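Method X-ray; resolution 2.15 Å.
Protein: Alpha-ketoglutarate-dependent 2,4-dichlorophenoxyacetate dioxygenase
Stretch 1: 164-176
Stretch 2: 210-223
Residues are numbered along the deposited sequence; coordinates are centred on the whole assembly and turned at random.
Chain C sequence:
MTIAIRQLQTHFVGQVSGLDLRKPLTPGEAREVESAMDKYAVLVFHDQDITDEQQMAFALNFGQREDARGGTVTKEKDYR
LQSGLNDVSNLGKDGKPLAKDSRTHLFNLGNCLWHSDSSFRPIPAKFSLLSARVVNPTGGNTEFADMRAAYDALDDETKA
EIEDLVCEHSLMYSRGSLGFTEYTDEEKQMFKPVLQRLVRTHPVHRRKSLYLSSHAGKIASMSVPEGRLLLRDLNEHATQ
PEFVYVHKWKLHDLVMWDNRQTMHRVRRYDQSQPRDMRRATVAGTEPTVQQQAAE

Stretch 1, residues 164-176: DLVCEHSLMYSRG
Stretch 2, residues 210-223: LYLSSHAGKIASMS

Residues 166-169 and 216-219 form two short strands that run antiparallel, their axes crossing at 144° and approaching to 4.8 Å. The register sets Cys167 against Ile219 (CA to CA 4.4 Å) and His169 against Ala216 (CA to CA 4.2 Å), both non-hydrogen-bonded pairs. Build the first strand extended, with phi/psi from about -121/134 at Val166 to -106/133 at His169. The second is less regular: Gly217, at -112/-10, breaks the extended run before Lys218 restores it at -158/158.

Four backbone bonds join the stretches. Ala220 N donates to Val166 O (2.8 Å, nearly linear), Glu168 N to Lys218 O (3.0 Å), Gly217 N to Glu168 O (3.1 Å) and Ser170 N to His215 O (3.0 Å). Glu168 thus has both its amide and its carbonyl satisfied across the ladder. The same carbonyls also receive CA-H...O contacts, such as Ala216 CA to Glu168 O at 3.4 Å. Where the pairing runs out, water takes over: Val166 N donates to a water (2.9 Å) that also bonds Ser221 OG (2.9 Å).

Cys167, Ile219, His169 and Ala216 share one face of the sheet. Cys167 (chi1 m) brings SG to 4.1 Å from Ile219 CG1 (chi1 m, chi2 t), an apolar pairing continued by Leu165 CD2 at 4.1 Å from Ile219 CG2. The small Ala216 leaves room for an aromatic ring: its CB lies over the His169 face, 3.8 Å from the ring centroid. His169 (chi1 m, chi2 -119°) has its ND1 bonded elsewhere in the structure, while a water links its NE2 (2.9 Å) to Tyr211 O (2.8 Å), donating to the latter. On the other face, the Glu168 and Lys218 side chains lie alongside each other, with Glu168 CG 4.0 Å from Lys218 CG; the closest side-chain pair is the carboxylate carbon Glu168 CD to the methylene Lys218 CD, 3.9 Å.

After the strand, Ser170 (chi1 t) starts the helix 171-176: its OG accepts from Met172 N at 3.0 Å, capping an amide that has no preceding helical turn to serve it. The helix turns Tyr173 and Ser174 toward the second stretch. Tyr173 (chi1 m, chi2 -53°) lays its ring over Gly217, whose CA sits 3.6 Å from the ring centroid; a CB on Gly217 would lie 2.1 Å from Tyr173 CG, so glycine is what lets the ring approach.

His215 has the largest buried area in this contact. It lies in the type I turn Ser213-Ala216, closed by Ala216 N to Ser213 O (3.1 Å). With chi1 m and chi2 -52°, its ND1 meets Ser174 OG (chi1 p) at 2.8 Å in a hydrogen bond near the ring plane, where the nitrogen's donor or lone-pair direction lies. Leu171 CD2 packs 3.6 Å from His215 CE1, and Arg175 (m, m, t, chi4 -99°) brings NH2 to 3.8 Å from the same atom. Arg175 NH2 donates to a water (3.1 Å) that also bonds Ser214 OG (2.6 Å), tying helix to turn.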

ATOM      1  N   ASP C 164      -3.627  32.963  -0.456  1.00 30.55           N
ATOM      2  CA  ASP C 164      -3.043  34.294  -0.223  1.00 31.05           C
ATOM      3  C   ASP C 164      -4.076  35.415  -0.113  1.00 30.61           C
ATOM      4  O   ASP C 164      -3.711  36.589  -0.012  1.00 31.02           O
ATOM      5  CB  ASP C 164      -1.996  34.625  -1.297  1.00 34.06           C
ATOM      6  CG  ASP C 164      -0.814  33.659  -1.280  1.00 37.16           C
ATOM      7  OD1 ASP C 164      -0.063  33.641  -0.285  1.00 38.23           O
ATOM      8  OD2 ASP C 164      -0.642  32.908  -2.260  1.00 40.84           O
ATOM      9  N   LEU C 165      -5.357  35.053  -0.104  1.00 28.64           N
ATOM     10  CA  LEU C 165      -6.431  36.041  -0.002  1.00 27.75           C
ATOM     11  C   LEU C 165      -6.478  36.769   1.352  1.00 27.12           C
ATOM     12  O   LEU C 165      -6.174  36.192   2.407  1.00 27.15           O
ATOM     13  CB  LEU C 165      -7.782  35.412  -0.357  1.00 27.41           C
ATOM     14  CG  LEU C 165      -7.966  34.884  -1.792  1.00 26.95           C
ATOM     15  CD1 LEU C 165      -9.387  34.362  -1.986  1.00 26.79           C
ATOM     16  CD2 LEU C 165      -7.621  35.922  -2.857  1.00 24.61           C
ATOM     17  N   VAL C 166      -6.823  38.052   1.294  1.00 26.41           N
ATOM     18  CA  VAL C 166      -6.909  38.907   2.477  1.00 26.33           C
ATOM     19  C   VAL C 166      -8.336  39.461   2.597  1.00 26.70           C
ATOM     20  O   VAL C 166      -8.916  39.934   1.607  1.00 25.42           O
ATOM     21  CB  VAL C 166      -5.840  40.041   2.437  1.00 25.89           C
ATOM     22  CG1 VAL C 166      -5.997  41.015   3.593  1.00 24.89           C
ATOM     23  CG2 VAL C 166      -4.427  39.462   2.477  1.00 25.80           C
ATOM     24  N   CYS C 167      -8.887  39.394   3.814  1.00 27.05           N
ATOM     25  CA  CYS C 167     -10.217  39.945   4.124  1.00 27.04           C
ATOM     26  C   CYS C 167     -10.126  41.254   4.912  1.00 26.92           C
ATOM     27  O   CYS C 167      -9.210  41.441   5.710  1.00 27.08           O
ATOM     28  CB  CYS C 167     -11.049  38.935   4.921  1.00 27.25           C
ATOM     29  SG  CYS C 167     -11.288  37.311   4.154  1.00 28.16           S
ATOM     30  N   GLU C 168     -11.093  42.140   4.686  1.00 27.92           N
ATOM     31  CA  GLU C 168     -11.270  43.356   5.481  1.00 28.43           C
ATOM     32  C   GLU C 168     -12.326  43.120   6.561  1.00 26.55           C
ATOM     33  O   GLU C 168     -13.485  42.829   6.253  1.00 24.96           O
ATOM     34  CB  GLU C 168     -11.657  44.544   4.591  1.00 32.06           C
ATOM     35  CG  GLU C 168     -10.595  44.888   3.559  1.00 38.28           C
ATOM     36  CD  GLU C 168     -10.773  46.241   2.877  1.00 43.25           C
ATOM     37  OE1 GLU C 168     -11.564  47.093   3.359  1.00 46.57           O
ATOM     38  OE2 GLU C 168     -10.087  46.450   1.848  1.00 44.67           O
ATOM     39  N   HIS C 169     -11.908  43.222   7.819  1.00 25.89           N
ATOM     40  CA  HIS C 169     -12.796  42.995   8.955  1.00 26.86           C
ATOM     41  C   HIS C 169     -13.165  44.319   9.631  1.00 27.99           C
ATOM     42  O   HIS C 169     -12.289  45.148   9.917  1.00 28.38           O
ATOM     43  CB  HIS C 169     -12.133  42.123  10.010  1.00 25.64           C
ATOM     44  CG  HIS C 169     -11.897  40.701   9.600  1.00 26.89           C
ATOM     45  ND1 HIS C 169     -12.471  39.637  10.263  1.00 25.88           N
ATOM     46  CD2 HIS C 169     -11.103  40.163   8.641  1.00 26.03           C
ATOM     47  CE1 HIS C 169     -12.051  38.507   9.722  1.00 26.85           C
ATOM     48  NE2 HIS C 169     -11.213  38.799   8.742  1.00 26.63           N
ATOM     49  N   SER C 170     -14.457  44.488   9.906  1.00 28.45           N
ATOM     50  CA  SER C 170     -14.982  45.628  10.645  1.00 29.52           C
ATOM     51  C   SER C 170     -16.295  45.263  11.333  1.00 30.07           C
ATOM     52  O   SER C 170     -17.124  44.541  10.756  1.00 28.21           O
ATOM     53  CB  SER C 170     -15.229  46.804   9.696  1.00 29.86           C
ATOM     54  OG  SER C 170     -15.858  47.877  10.369  1.00 30.53           O
ATOM     55  N   LEU C 171     -16.494  45.798  12.541  1.00 30.52           N
ATOM     56  CA  LEU C 171     -17.802  45.743  13.215  1.00 31.17           C
ATOM     57  C   LEU C 171     -18.937  46.318  12.368  1.00 32.30           C
ATOM     58  O   LEU C 171     -20.086  45.896  12.502  1.00 32.98           O
ATOM     59  CB  LEU C 171     -17.763  46.417  14.586  1.00 32.00           C
ATOM     60  CG  LEU C 171     -17.191  45.566  15.724  1.00 32.60           C
ATOM     61  CD1 LEU C 171     -16.678  46.428  16.868  1.00 32.62           C
ATOM     62  CD2 LEU C 171     -18.194  44.536  16.231  1.00 32.49           C
ATOM     63  N   MET C 172     -18.605  47.245  11.472  1.00 33.07           N
ATOM     64  CA  MET C 172     -19.580  47.825  10.543  1.00 33.83           C
ATOM     65  C   MET C 172     -20.109  46.820   9.509  1.00 33.03           C
ATOM     66  O   MET C 172     -21.234  46.966   9.018  1.00 32.58           O
ATOM     67  CB  MET C 172     -18.997  49.055   9.839  1.00 36.32           C
ATOM     68  CG  MET C 172     -18.581  50.194  10.767  1.00 39.55           C
ATOM     69  SD  MET C 172     -18.182  51.743   9.906  1.00 43.40           S
ATOM     70  CE  MET C 172     -16.555  51.413   9.226  1.00 40.43           C
ATOM     71  N   TYR C 173     -19.302  45.810   9.170  1.00 32.95           N
ATOM     72  CA  TYR C 173     -19.735  44.762   8.229  1.00 31.14           C
ATOM     73  C   TYR C 173     -20.713  43.765   8.865  1.00 29.85           C
ATOM     74  O   TYR C 173     -21.752  43.446   8.272  1.00 28.76           O
ATOM     75  CB  TYR C 173     -18.547  44.017   7.628  1.00 31.17           C
ATOM     76  CG  TYR C 173     -17.759  44.759   6.565  1.00 32.02           C
ATOM     77  CD1 TYR C 173     -18.392  45.315   5.445  1.00 32.64           C
ATOM     78  CD2 TYR C 173     -16.358  44.859   6.651  1.00 32.19           C
ATOM     79  CE1 TYR C 173     -17.663  45.974   4.460  1.00 32.50           C
ATOM     80  CE2 TYR C 173     -15.618  45.517   5.672  1.00 31.91           C
ATOM     81  CZ  TYR C 173     -16.273  46.070   4.576  1.00 32.49           C
ATOM     82  OH  TYR C 173     -15.550  46.723   3.597  1.00 32.91           O
ATOM     83  N   SER C 174     -20.380  43.294  10.066  1.00 28.69           N
ATOM     84  CA  SER C 174     -21.227  42.358  10.796  1.00 29.93           C
ATOM     85  C   SER C 174     -22.560  42.976  11.215  1.00 31.18           C
ATOM     86  O   SER C 174     -23.608  42.343  11.051  1.00 30.77           O
ATOM     87  CB  SER C 174     -20.501  41.780  12.004  1.00 29.51           C
ATOM     88  OG  SER C 174     -20.051  42.801  12.868  1.00 28.86           O
ATOM     89  N   ARG C 175     -22.514  44.200  11.744  1.00 31.06           N
ATOM     90  CA  ARG C 175     -23.727  44.914  12.144  1.00 33.03           C
ATOM     91  C   ARG C 175     -24.495  45.382  10.920  1.00 32.07           C
ATOM     92  O   ARG C 175     -25.717  45.392  10.928  1.00 31.32           O
ATOM     93  CB  ARG C 175     -23.432  46.080  13.099  1.00 34.72           C
ATOM     94  CG  ARG C 175     -22.703  45.708  14.383  1.00 38.04           C
ATOM     95  CD  ARG C 175     -23.322  44.518  15.102  1.00 42.83           C
ATOM     96  NE  ARG C 175     -22.570  44.078  16.288  1.00 44.20           N
ATOM     97  CZ  ARG C 175     -21.719  43.050  16.331  1.00 45.91           C
ATOM     98  NH1 ARG C 175     -21.129  42.741  17.477  1.00 46.68           N
ATOM     99  NH2 ARG C 175     -21.453  42.324  15.249  1.00 45.92           N
ATOM    100  N   GLY C 176     -23.765  45.713   9.856  1.00 32.95           N
ATOM    101  CA  GLY C 176     -24.359  46.057   8.561  1.00 32.70           C
ATOM    102  C   GLY C 176     -25.215  44.994   7.897  1.00 33.67           C
ATOM    103  O   GLY C 176     -26.219  45.320   7.254  1.00 34.59           O
ATOM    104  N   LEU C 210      -9.340  28.140   8.282  1.00 24.57           N
ATOM    105  CA  LEU C 210     -10.111  29.205   7.662  1.00 23.65           C
ATOM    106  C   LEU C 210     -10.375  30.298   8.691  1.00 23.56           C
ATOM    107  O   LEU C 210     -10.936  30.040   9.750  1.00 22.96           O
ATOM    108  CB  LEU C 210     -11.432  28.648   7.111  1.00 23.75           C
ATOM    109  CG  LEU C 210     -11.365  27.715   5.888  1.00 24.50           C
ATOM    110  CD1 LEU C 210     -12.695  26.999   5.634  1.00 23.98           C
ATOM    111  CD2 LEU C 210     -10.949  28.499   4.653  1.00 23.95           C
ATOM    112  N   TYR C 211      -9.954  31.519   8.379  1.00 23.01           N
ATOM    113  CA  TYR C 211     -10.177  32.644   9.277  1.00 22.53           C
ATOM    114  C   TYR C 211     -11.452  33.331   8.843  1.00 21.93           C
ATOM    115  O   TYR C 211     -11.443  34.351   8.142  1.00 21.24           O
ATOM    116  CB  TYR C 211      -8.981  33.605   9.310  1.00 22.62           C
ATOM    117  CG  TYR C 211      -9.020  34.623  10.448  1.00 23.59           C
ATOM    118  CD1 TYR C 211     -10.066  34.635  11.396  1.00 23.13           C
ATOM    119  CD2 TYR C 211      -7.999  35.565  10.587  1.00 23.44           C
ATOM    120  CE1 TYR C 211     -10.094  35.560  12.426  1.00 23.34           C
ATOM    121  CE2 TYR C 211      -8.015  36.490  11.618  1.00 23.97           C
ATOM    122  CZ  TYR C 211      -9.058  36.482  12.538  1.00 23.92           C
ATOM    123  OH  TYR C 211      -9.045  37.394  13.568  1.00 23.90           O
ATOM    124  N   LEU C 212     -12.554  32.729   9.265  1.00 21.03           N
ATOM    125  CA  LEU C 212     -13.869  33.208   8.902  1.00 20.60           C
ATOM    126  C   LEU C 212     -14.469  33.990  10.062  1.00 21.07           C
ATOM    127  O   LEU C 212     -14.107  33.766  11.226  1.00 20.11           O
ATOM    128  CB  LEU C 212     -14.759  32.034   8.487  1.00 19.84           C
ATOM    129  CG  LEU C 212     -14.270  31.185   7.314  1.00 19.56           C
ATOM    130  CD1 LEU C 212     -15.246  30.043   7.065  1.00 19.80           C
ATOM    131  CD2 LEU C 212     -14.076  32.013   6.045  1.00 19.46           C
ATOM    132  N   SER C 213     -15.373  34.912   9.727  1.00 21.78           N
ATOM    133  CA  SER C 213     -15.971  35.838  10.697  1.00 23.04           C
ATOM    134  C   SER C 213     -17.012  36.729  10.044  1.00 22.03           C
ATOM    135  O   SER C 213     -16.833  37.185   8.899  1.00 22.17           O
ATOM    136  CB  SER C 213     -14.891  36.713  11.360  1.00 23.90           C
ATOM    137  OG  SER C 213     -15.411  37.417  12.477  1.00 25.39           O
ATOM    138  N   SER C 214     -18.095  36.981  10.782  1.00 21.70           N
ATOM    139  CA  SER C 214     -19.132  37.948  10.373  1.00 22.42           C
ATOM    140  C   SER C 214     -18.568  39.357  10.088  1.00 21.74           C
ATOM    141  O   SER C 214     -19.125  40.098   9.282  1.00 22.11           O
ATOM    142  CB  SER C 214     -20.222  38.040  11.438  1.00 21.94           C
ATOM    143  OG  SER C 214     -19.676  38.518  12.659  1.00 23.12           O
ATOM    144  N   HIS C 215     -17.469  39.707  10.747  1.00 22.16           N
ATOM    145  CA  HIS C 215     -16.819  41.012  10.553  1.00 23.08           C
ATOM    146  C   HIS C 215     -16.168  41.178   9.168  1.00 23.62           C
ATOM    147  O   HIS C 215     -16.031  42.296   8.684  1.00 23.19           O
ATOM    148  CB  HIS C 215     -15.825  41.300  11.677  1.00 22.43           C
ATOM    149  CG  HIS C 215     -16.384  41.080  13.052  1.00 22.60           C
ATOM    150  ND1 HIS C 215     -17.571  41.644  13.477  1.00 22.90           N
ATOM    151  CD2 HIS C 215     -15.910  40.370  14.103  1.00 22.42           C
ATOM    152  CE1 HIS C 215     -17.806  41.281  14.727  1.00 22.51           C
ATOM    153  NE2 HIS C 215     -16.812  40.510  15.130  1.00 22.23           N
ATOM    154  N   ALA C 216     -15.806  40.063   8.529  1.00 23.67           N
ATOM    155  CA  ALA C 216     -15.241  40.071   7.176  1.00 24.34           C
ATOM    156  C   ALA C 216     -16.316  40.359   6.121  1.00 25.95           C
ATOM    157  O   ALA C 216     -17.229  39.542   5.885  1.00 26.47           O
ATOM    158  CB  ALA C 216     -14.507  38.770   6.882  1.00 23.70           C
ATOM    159  N   GLY C 217     -16.206  41.535   5.503  1.00 26.46           N
ATOM    160  CA  GLY C 217     -17.203  42.005   4.556  1.00 27.28           C
ATOM    161  C   GLY C 217     -16.750  42.085   3.120  1.00 28.98           C
ATOM    162  O   GLY C 217     -17.569  42.307   2.233  1.00 29.25           O
ATOM    163  N   LYS C 218     -15.450  41.921   2.885  1.00 30.41           N
ATOM    164  CA  LYS C 218     -14.927  41.798   1.520  1.00 31.14           C
ATOM    165  C   LYS C 218     -13.565  41.107   1.489  1.00 30.60           C
ATOM    166  O   LYS C 218     -12.851  41.069   2.497  1.00 28.99           O
ATOM    167  CB  LYS C 218     -14.874  43.165   0.808  1.00 32.70           C
ATOM    168  CG  LYS C 218     -13.720  44.070   1.217  1.00 33.97           C
ATOM    169  CD  LYS C 218     -13.623  45.311   0.334  1.00 37.18           C
ATOM    170  CE  LYS C 218     -13.101  44.995  -1.063  1.00 38.97           C
ATOM    171  NZ  LYS C 218     -13.163  46.196  -1.940  1.00 40.07           N
ATOM    172  N   ILE C 219     -13.236  40.554   0.323  1.00 30.10           N
ATOM    173  CA  ILE C 219     -11.886  40.102   0.010  1.00 29.99           C
ATOM    174  C   ILE C 219     -11.204  41.225  -0.781  1.00 31.05           C
ATOM    175  O   ILE C 219     -11.768  41.746  -1.748  1.00 32.35           O
ATOM    176  CB  ILE C 219     -11.893  38.742  -0.739  1.00 29.42           C
ATOM    177  CG1 ILE C 219     -12.424  37.635   0.191  1.00 28.68           C
ATOM    178  CG2 ILE C 219     -10.496  38.396  -1.253  1.00 29.03           C
ATOM    179  CD1 ILE C 219     -12.877  36.357  -0.493  1.00 28.64           C
ATOM    180  N   ALA C 220      -9.998  41.578  -0.344  1.00 32.56           N
ATOM    181  CA  ALA C 220      -9.230  42.716  -0.844  1.00 33.96           C
ATOM    182  C   ALA C 220      -9.019  42.719  -2.354  1.00 35.40           C
ATOM    183  O   ALA C 220      -9.198  43.752  -2.993  1.00 36.84           O
ATOM    184  CB  ALA C 220      -7.886  42.789  -0.127  1.00 34.62           C
ATOM    185  N   SER C 221      -8.647  41.571  -2.919  1.00 36.52           N
ATOM    186  CA  SER C 221      -8.273  41.491  -4.334  1.00 37.02           C
ATOM    187  C   SER C 221      -9.449  41.226  -5.279  1.00 38.15           C
ATOM    188  O   SER C 221      -9.263  41.139  -6.496  1.00 41.01           O
ATOM    189  CB  SER C 221      -7.173  40.441  -4.533  1.00 38.07           C
ATOM    190  OG  SER C 221      -7.589  39.158  -4.085  1.00 38.73           O
ATOM    191  N   MET C 222     -10.653  41.106  -4.722  1.00 37.63           N
ATOM    192  CA  MET C 222     -11.847  40.762  -5.501  1.00 36.95           C
ATOM    193  C   MET C 222     -12.904  41.867  -5.445  1.00 36.51           C
ATOM    194  O   MET C 222     -12.843  42.754  -4.586  1.00 35.39           O
ATOM    195  CB  MET C 222     -12.446  39.431  -5.011  1.00 35.75           C
ATOM    196  CG  MET C 222     -11.533  38.225  -5.173  1.00 34.95           C
ATOM    197  SD  MET C 222     -12.096  36.762  -4.276  1.00 34.80           S
ATOM    198  CE  MET C 222     -13.447  36.187  -5.309  1.00 35.68           C
ATOM    199  N   SER C 223     -13.864  41.799  -6.369  1.00 37.22           N
ATOM    200  CA  SER C 223     -15.077  42.609  -6.316  1.00 37.97           C
ATOM    201  C   SER C 223     -15.892  42.210  -5.087  1.00 39.43           C
ATOM    202  O   SER C 223     -15.885  41.029  -4.684  1.00 39.00           O
ATOM    203  CB  SER C 223     -15.915  42.409  -7.574  1.00 38.99           C
ATOM    204  OG  SER C 223     -16.677  41.212  -7.492  1.00 41.83           O
TER
HETATM  205  O   HOH W   1      -6.837  39.404  -1.304  1.00 31.11           O
HETATM  206  O   HOH W   2      -9.828  36.544   7.467  1.00 20.93           O
HETATM  207  O   HOH W   3     -20.812  39.359  14.876  1.00 28.25           O